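Local coordinates for X-ray repair cross complementing protein 1 variant (PDB 6WH1) that probably acts as a scaffold that assembles single-strand break repair complexes, here through its C-terminal BRCT domain, which is bound to DNA ligase III-alpha, at residues K24-V29 with I75-N79; T49-W53 with G91-Q95. The contacts are given in a common frame with arbitrary orientation. Residues are numbered along the deposited sequence.

How the contacts relate
From the N terminus the chain runs through strand 10-13 into helix 21-31, the first partner of contact 1, and by way of strands 35-36 and 46-48 into loop 49-53, the first partner of contact 2. After helix 55-63 and strand 68-70, helix 72-81 returns to helix 21-31 and closes contact 1; the C-terminal tail 91-95 then comes back to loop 49-53 and closes contact 2. The segments alternate, so the two closures cross. Contact 1 joins the two helices that pack together over one face of the parallel sheet, whereas contact 2 fastens the tail near edge strand 68-70. The contact centres are about 18 Å apart and the nearest atoms about 7 Å.

Contact 1 (K24-V29 with I75-N79); sequences KLIRYV and IYSCN
Residues 24-29 and 75-79 are both helical; the axes of these short segments approach to 9.9 Å and their N-to-C directions differ by 47° (signed crossing angle +47°), nearer parallel than antiparallel, with Leu25 and Ile75 opposite each other (CA to CA 6.8 Å). Lys24, with chi1 and chi2 both t, lays its aliphatic part along Tyr76, CD lying 3.4 Å from Tyr76 CE1, while its NZ donates a very short 2.4 Å hydrogen bond to Tyr28 OH. Leu25 leaves the backbone sideways, yet its CD2 reaches Ile75 CB at 3.7 Å and Tyr76 CE1 at 3.9 Å. Arg27, out of reach of 75-79, instead makes salt bridges with the DNA ligase 3 alpha chain, on which Tyr28 and Asn79 also pack. Tyr28 (chi1 m), one turn on from Lys24, points its CA-to-CB bond toward 75-79: its CB meets Ile75 CG2 at 3.5 Å, its CE2 edge meets Tyr76 CD1 at 3.9 Å, and one face receives a CH-pi contact from Asn79 CB, 4.0 Å from the ring centroid. Val29 adds CG2 to Ile75 CD1 at 3.9 Å; both residues also touch Phe11 of strand 10-13. Such packing of the first and last helices on one face of a four-stranded parallel sheet is characteristic of the BRCT fold. Apolar and CH-pi packing thus joins the helices, while the Lys24 amine turns back to Tyr28.

Contact 2 (T49-W53 with G91-Q95); sequences TAQEW and GVVPQ
Two irregular segments pack here: the loop between strand 46-48 and helix 55-63, and the C-terminal tail of the BRCT domain, which follows helix 72-81. No other chain of the assembly touches them, so this packing is separate from the ligase interface beside contact 1. Both are largely extended from Gln51 and Val92 onward, and they come closest at Trp53 and Pro94, whose CA atoms are 5.2 Å apart. Trp53, its CA-to-CB bond toward the tail (chi1 t, chi2 near -77°), lays its indole against Val92 to Pro94. Pro94 CG sits over the face of the five-membered ring, 3.6 Å from its centroid in a CH-pi contact, and 3.5 Å from Trp53 CE2. Trp53 CZ3 lies 3.5 Å from Val92 O, at the ring edge. Val92 (chi1 t) points toward the loop, bringing CG2 to 4.0 Å from Thr49 OG1. Gln95, poorly ordered, accepts a weak hydrogen bond from Trp53 N to OE1 at 3.2 Å. Trp53 also meets Phe69 of strand 68-70 edge-to-face and touches Phe57 and Leu61 of helix 55-63. Trp53 is the most covered residue, shared among Val92, Pro94 and Gln95, whereas Thr49 OG1 is buried with no partner in the model.

Contact 1 (K24-V29 with I75-N79)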
loop_
_atom_site.group_PDB
_atom_site.type_symbol
_atom_site.label_atom_id
_atom_site.label_comp_id
_atom_site.label_asym_id
_atom_site.label_seq_id
_atom_site.Cartn_x
_atom_site.Cartn_y
_atom_site.Cartn_z
ATOM N N LYS A 24 -5.311 -5.215 0.837
ATOM C CA LYS A 24 -6.181 -4.054 1.008
ATOM C C LYS A 24 -5.533 -3.004 1.906
ATOM O O LYS A 24 -5.599 -1.799 1.622
ATOM C CB LYS A 24 -7.531 -4.498 1.571
ATOM C CG LYS A 24 -8.549 -3.385 1.729
ATOM C CD LYS A 24 -9.887 -3.938 2.197
ATOM C CE LYS A 24 -11.006 -3.591 1.227
ATOM N NZ LYS A 24 -11.754 -2.376 1.660
ATOM N N LEU A 25 -4.893 -3.445 2.994
ATOM C CA LEU A 25 -4.225 -2.512 3.897
ATOM C C LEU A 25 -3.062 -1.820 3.206
ATOM O O LEU A 25 -2.861 -0.609 3.376
ATOM C CB LEU A 25 -3.739 -3.248 5.145
ATOM C CG LEU A 25 -4.845 -3.822 6.029
ATOM C CD1 LEU A 25 -4.299 -4.933 6.913
ATOM C CD2 LEU A 25 -5.468 -2.711 6.859
ATOM N N ILE A 26 -2.275 -2.575 2.434
ATOM C CA ILE A 26 -1.206 -1.964 1.651
ATOM C C ILE A 26 -1.780 -0.889 0.736
ATOM O O ILE A 26 -1.272 0.240 0.672
ATOM C CB ILE A 26 -0.442 -3.038 0.856
ATOM C CG1 ILE A 26 0.442 -3.864 1.795
ATOM C CG2 ILE A 26 0.375 -2.400 -0.264
ATOM C CD1 ILE A 26 0.988 -5.124 1.163
ATOM N N ARG A 27 -2.874 -1.218 0.044
ATOM C CA ARG A 27 -3.500 -0.268 -0.867
ATOM C C ARG A 27 -3.895 1.013 -0.143
ATOM O O ARG A 27 -3.566 2.116 -0.590
ATOM C CB ARG A 27 -4.719 -0.911 -1.532
ATOM C CG ARG A 27 -5.530 0.038 -2.401
ATOM C CD ARG A 27 -6.651 -0.693 -3.132
ATOM N NE ARG A 27 -7.569 0.226 -3.801
ATOM C CZ ARG A 27 -8.597 -0.157 -4.552
ATOM N NH1 ARG A 27 -9.380 0.749 -5.123
ATOM N NH2 ARG A 27 -8.842 -1.448 -4.735
ATOM N N TYR A 28 -4.589 0.889 0.990
ATOM C CA TYR A 28 -5.129 2.080 1.647
ATOM C C TYR A 28 -4.024 2.932 2.265
ATOM O O TYR A 28 -4.018 4.168 2.113
ATOM C CB TYR A 28 -6.158 1.680 2.703
ATOM C CG TYR A 28 -7.444 1.134 2.126
ATOM C CD1 TYR A 28 -7.720 1.237 0.770
ATOM C CD2 TYR A 28 -8.386 0.519 2.942
ATOM C CE1 TYR A 28 -8.897 0.737 0.239
ATOM C CE2 TYR A 28 -9.563 0.019 2.421
ATOM C CZ TYR A 28 -9.814 0.131 1.070
ATOM O OH TYR A 28 -10.987 -0.367 0.551
ATOM N N VAL A 29 -3.080 2.296 2.967
ATOM C CA VAL A 29 -1.985 3.047 3.569
ATOM C C VAL A 29 -1.185 3.771 2.494
ATOM O O VAL A 29 -0.827 4.945 2.655
ATOM C CB VAL A 29 -1.097 2.118 4.418
ATOM C CG1 VAL A 29 0.139 2.861 4.910
ATOM C CG2 VAL A 29 -1.885 1.564 5.593
ATOM N N ILE A 75 -7.727 1.395 9.504
ATOM C CA ILE A 75 -7.427 1.751 8.122
ATOM C C ILE A 75 -8.696 1.725 7.279
ATOM O O ILE A 75 -8.953 2.641 6.479
ATOM C CB ILE A 75 -6.353 0.802 7.559
ATOM C CG1 ILE A 75 -5.185 0.661 8.543
ATOM C CG2 ILE A 75 -5.867 1.283 6.209
ATOM C CD1 ILE A 75 -4.312 1.886 8.640
ATOM N N TYR A 76 -9.510 0.677 7.445
ATOM C CA TYR A 76 -10.729 0.564 6.642
ATOM C C TYR A 76 -11.638 1.769 6.849
ATOM O O TYR A 76 -12.104 2.386 5.885
ATOM C CB TYR A 76 -11.479 -0.724 6.977
ATOM C CG TYR A 76 -10.681 -1.978 6.751
ATOM C CD1 TYR A 76 -9.810 -2.084 5.676
ATOM C CD2 TYR A 76 -10.794 -3.056 7.617
ATOM C CE1 TYR A 76 -9.073 -3.228 5.470
ATOM C CE2 TYR A 76 -10.063 -4.205 7.420
ATOM C CZ TYR A 76 -9.205 -4.287 6.344
ATOM O OH TYR A 76 -8.472 -5.429 6.143
ATOM N N SER A 77 -11.905 2.120 8.110
ATOM C CA SER A 77 -12.815 3.225 8.395
ATOM C C SER A 77 -12.200 4.569 8.050
ATOM O O SER A 77 -12.928 5.507 7.704
ATOM C CB SER A 77 -13.241 3.198 9.864
ATOM O OG SER A 77 -13.480 1.877 10.306
ATOM N N CYS A 78 -10.874 4.692 8.151
ATOM C CA CYS A 78 -10.212 5.882 7.637
ATOM C C CYS A 78 -10.515 6.056 6.160
ATOM O O CYS A 78 -10.761 7.173 5.692
ATOM C CB CYS A 78 -8.704 5.791 7.867
ATOM S SG CYS A 78 -8.120 6.363 9.477
ATOM N N ASN A 79 -10.526 4.949 5.415
ATOM C CA ASN A 79 -10.896 5.027 4.005
ATOM C C ASN A 79 -12.375 5.364 3.835
ATOM O O ASN A 79 -12.743 6.146 2.950
ATOM C CB ASN A 79 -10.570 3.713 3.296
ATOM C CG ASN A 79 -11.088 3.679 1.871
ATOM O OD1 ASN A 79 -10.565 4.366 0.992
ATOM N ND2 ASN A 79 -12.130 2.887 1.638
#

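Contact 2 (T49-W53 with G91-Q95)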
loop_
_atom_site.group_PDB
_atom_site.type_symbol
_atom_site.label_atom_id
_atom_site.label_comp_id
_atom_site.label_asym_id
_atom_site.label_seq_id
_atom_site.Cartn_x
_atom_site.Cartn_y
_atom_site.Cartn_z
ATOM N N THR A 49 -2.196 -5.086 13.289
ATOM C CA THR A 49 -2.279 -6.527 13.496
ATOM C C THR A 49 -3.725 -6.966 13.645
ATOM O O THR A 49 -4.573 -6.224 14.150
ATOM C CB THR A 49 -1.531 -6.996 14.751
ATOM O OG1 THR A 49 -1.965 -6.230 15.883
ATOM C CG2 THR A 49 -0.066 -6.819 14.583
ATOM N N ALA A 50 -3.988 -8.198 13.212
ATOM C CA ALA A 50 -5.196 -8.908 13.595
ATOM C C ALA A 50 -4.951 -9.871 14.742
ATOM O O ALA A 50 -5.912 -10.315 15.379
ATOM C CB ALA A 50 -5.769 -9.680 12.401
ATOM N N GLN A 51 -3.692 -10.190 15.017
ATOM C CA GLN A 51 -3.344 -11.121 16.072
ATOM C C GLN A 51 -3.409 -10.435 17.430
ATOM O O GLN A 51 -3.582 -9.219 17.545
ATOM C CB GLN A 51 -1.952 -11.700 15.834
ATOM C CG GLN A 51 -1.805 -12.366 14.484
ATOM C CD GLN A 51 -0.416 -12.918 14.261
ATOM O OE1 GLN A 51 0.552 -12.456 14.864
ATOM N NE2 GLN A 51 -0.307 -13.909 13.383
ATOM N N GLU A 52 -3.254 -11.240 18.467
ATOM C CA GLU A 52 -3.401 -10.760 19.826
ATOM C C GLU A 52 -2.064 -10.285 20.384
ATOM O O GLU A 52 -0.994 -10.582 19.847
ATOM C CB GLU A 52 -3.996 -11.856 20.706
ATOM C CG GLU A 52 -5.410 -12.267 20.328
ATOM C CD GLU A 52 -6.399 -11.109 20.382
ATOM O OE1 GLU A 52 -7.302 -11.070 19.521
ATOM O OE2 GLU A 52 -6.281 -10.242 21.276
ATOM N N TRP A 53 -2.146 -9.518 21.470
ATOM C CA TRP A 53 -0.953 -9.016 22.142
ATOM C C TRP A 53 -0.061 -10.167 22.593
ATOM O O TRP A 53 -0.537 -11.143 23.181
ATOM C CB TRP A 53 -1.365 -8.160 23.343
ATOM C CG TRP A 53 -0.243 -7.405 23.986
ATOM C CD1 TRP A 53 0.717 -7.907 24.819
ATOM C CD2 TRP A 53 0.026 -6.004 23.861
ATOM N NE1 TRP A 53 1.571 -6.905 25.212
ATOM C CE2 TRP A 53 1.167 -5.729 24.639
ATOM C CE3 TRP A 53 -0.585 -4.958 23.162
ATOM C CZ2 TRP A 53 1.710 -4.451 24.737
ATOM C CZ3 TRP A 53 -0.047 -3.693 23.260
ATOM C CH2 TRP A 53 1.089 -3.449 24.042
ATOM N N GLY A 91 -7.675 0.178 19.032
ATOM C CA GLY A 91 -6.392 -0.236 19.556
ATOM C C GLY A 91 -6.359 -1.680 20.036
ATOM O O GLY A 91 -7.378 -2.291 20.362
ATOM N N VAL A 92 -5.141 -2.219 20.068
ATOM C CA VAL A 92 -4.846 -3.540 20.608
ATOM C C VAL A 92 -4.099 -3.353 21.922
ATOM O O VAL A 92 -3.129 -2.588 21.986
ATOM C CB VAL A 92 -4.014 -4.375 19.618
ATOM C CG1 VAL A 92 -3.892 -5.820 20.094
ATOM C CG2 VAL A 92 -4.615 -4.301 18.218
ATOM N N VAL A 93 -4.550 -4.033 22.971
ATOM C CA VAL A 93 -3.920 -3.924 24.286
ATOM C C VAL A 93 -3.776 -5.329 24.866
ATOM O O VAL A 93 -4.376 -6.285 24.354
ATOM C CB VAL A 93 -4.729 -3.008 25.236
ATOM C CG1 VAL A 93 -4.888 -1.612 24.643
ATOM C CG2 VAL A 93 -6.073 -3.626 25.557
ATOM N N PRO A 94 -2.972 -5.485 25.923
ATOM C CA PRO A 94 -2.766 -6.825 26.493
ATOM C C PRO A 94 -4.060 -7.489 26.940
ATOM O O PRO A 94 -4.993 -6.838 27.420
ATOM C CB PRO A 94 -1.830 -6.565 27.679
ATOM C CG PRO A 94 -1.079 -5.349 27.292
ATOM C CD PRO A 94 -2.042 -4.500 26.510
ATOM N N GLN A 95 -4.093 -8.808 26.787
ATOM C CA GLN A 95 -5.269 -9.621 27.075
ATOM C C GLN A 95 -5.016 -10.576 28.237
ATOM O O GLN A 95 -4.946 -10.161 29.390
ATOM C CB GLN A 95 -5.654 -10.416 25.835
ATOM C CG GLN A 95 -4.664 -11.520 25.531
ATOM C CD GLN A 95 -4.263 -11.546 24.081
ATOM O OE1 GLN A 95 -4.449 -10.566 23.361
ATOM N NE2 GLN A 95 -3.694 -12.665 23.644
#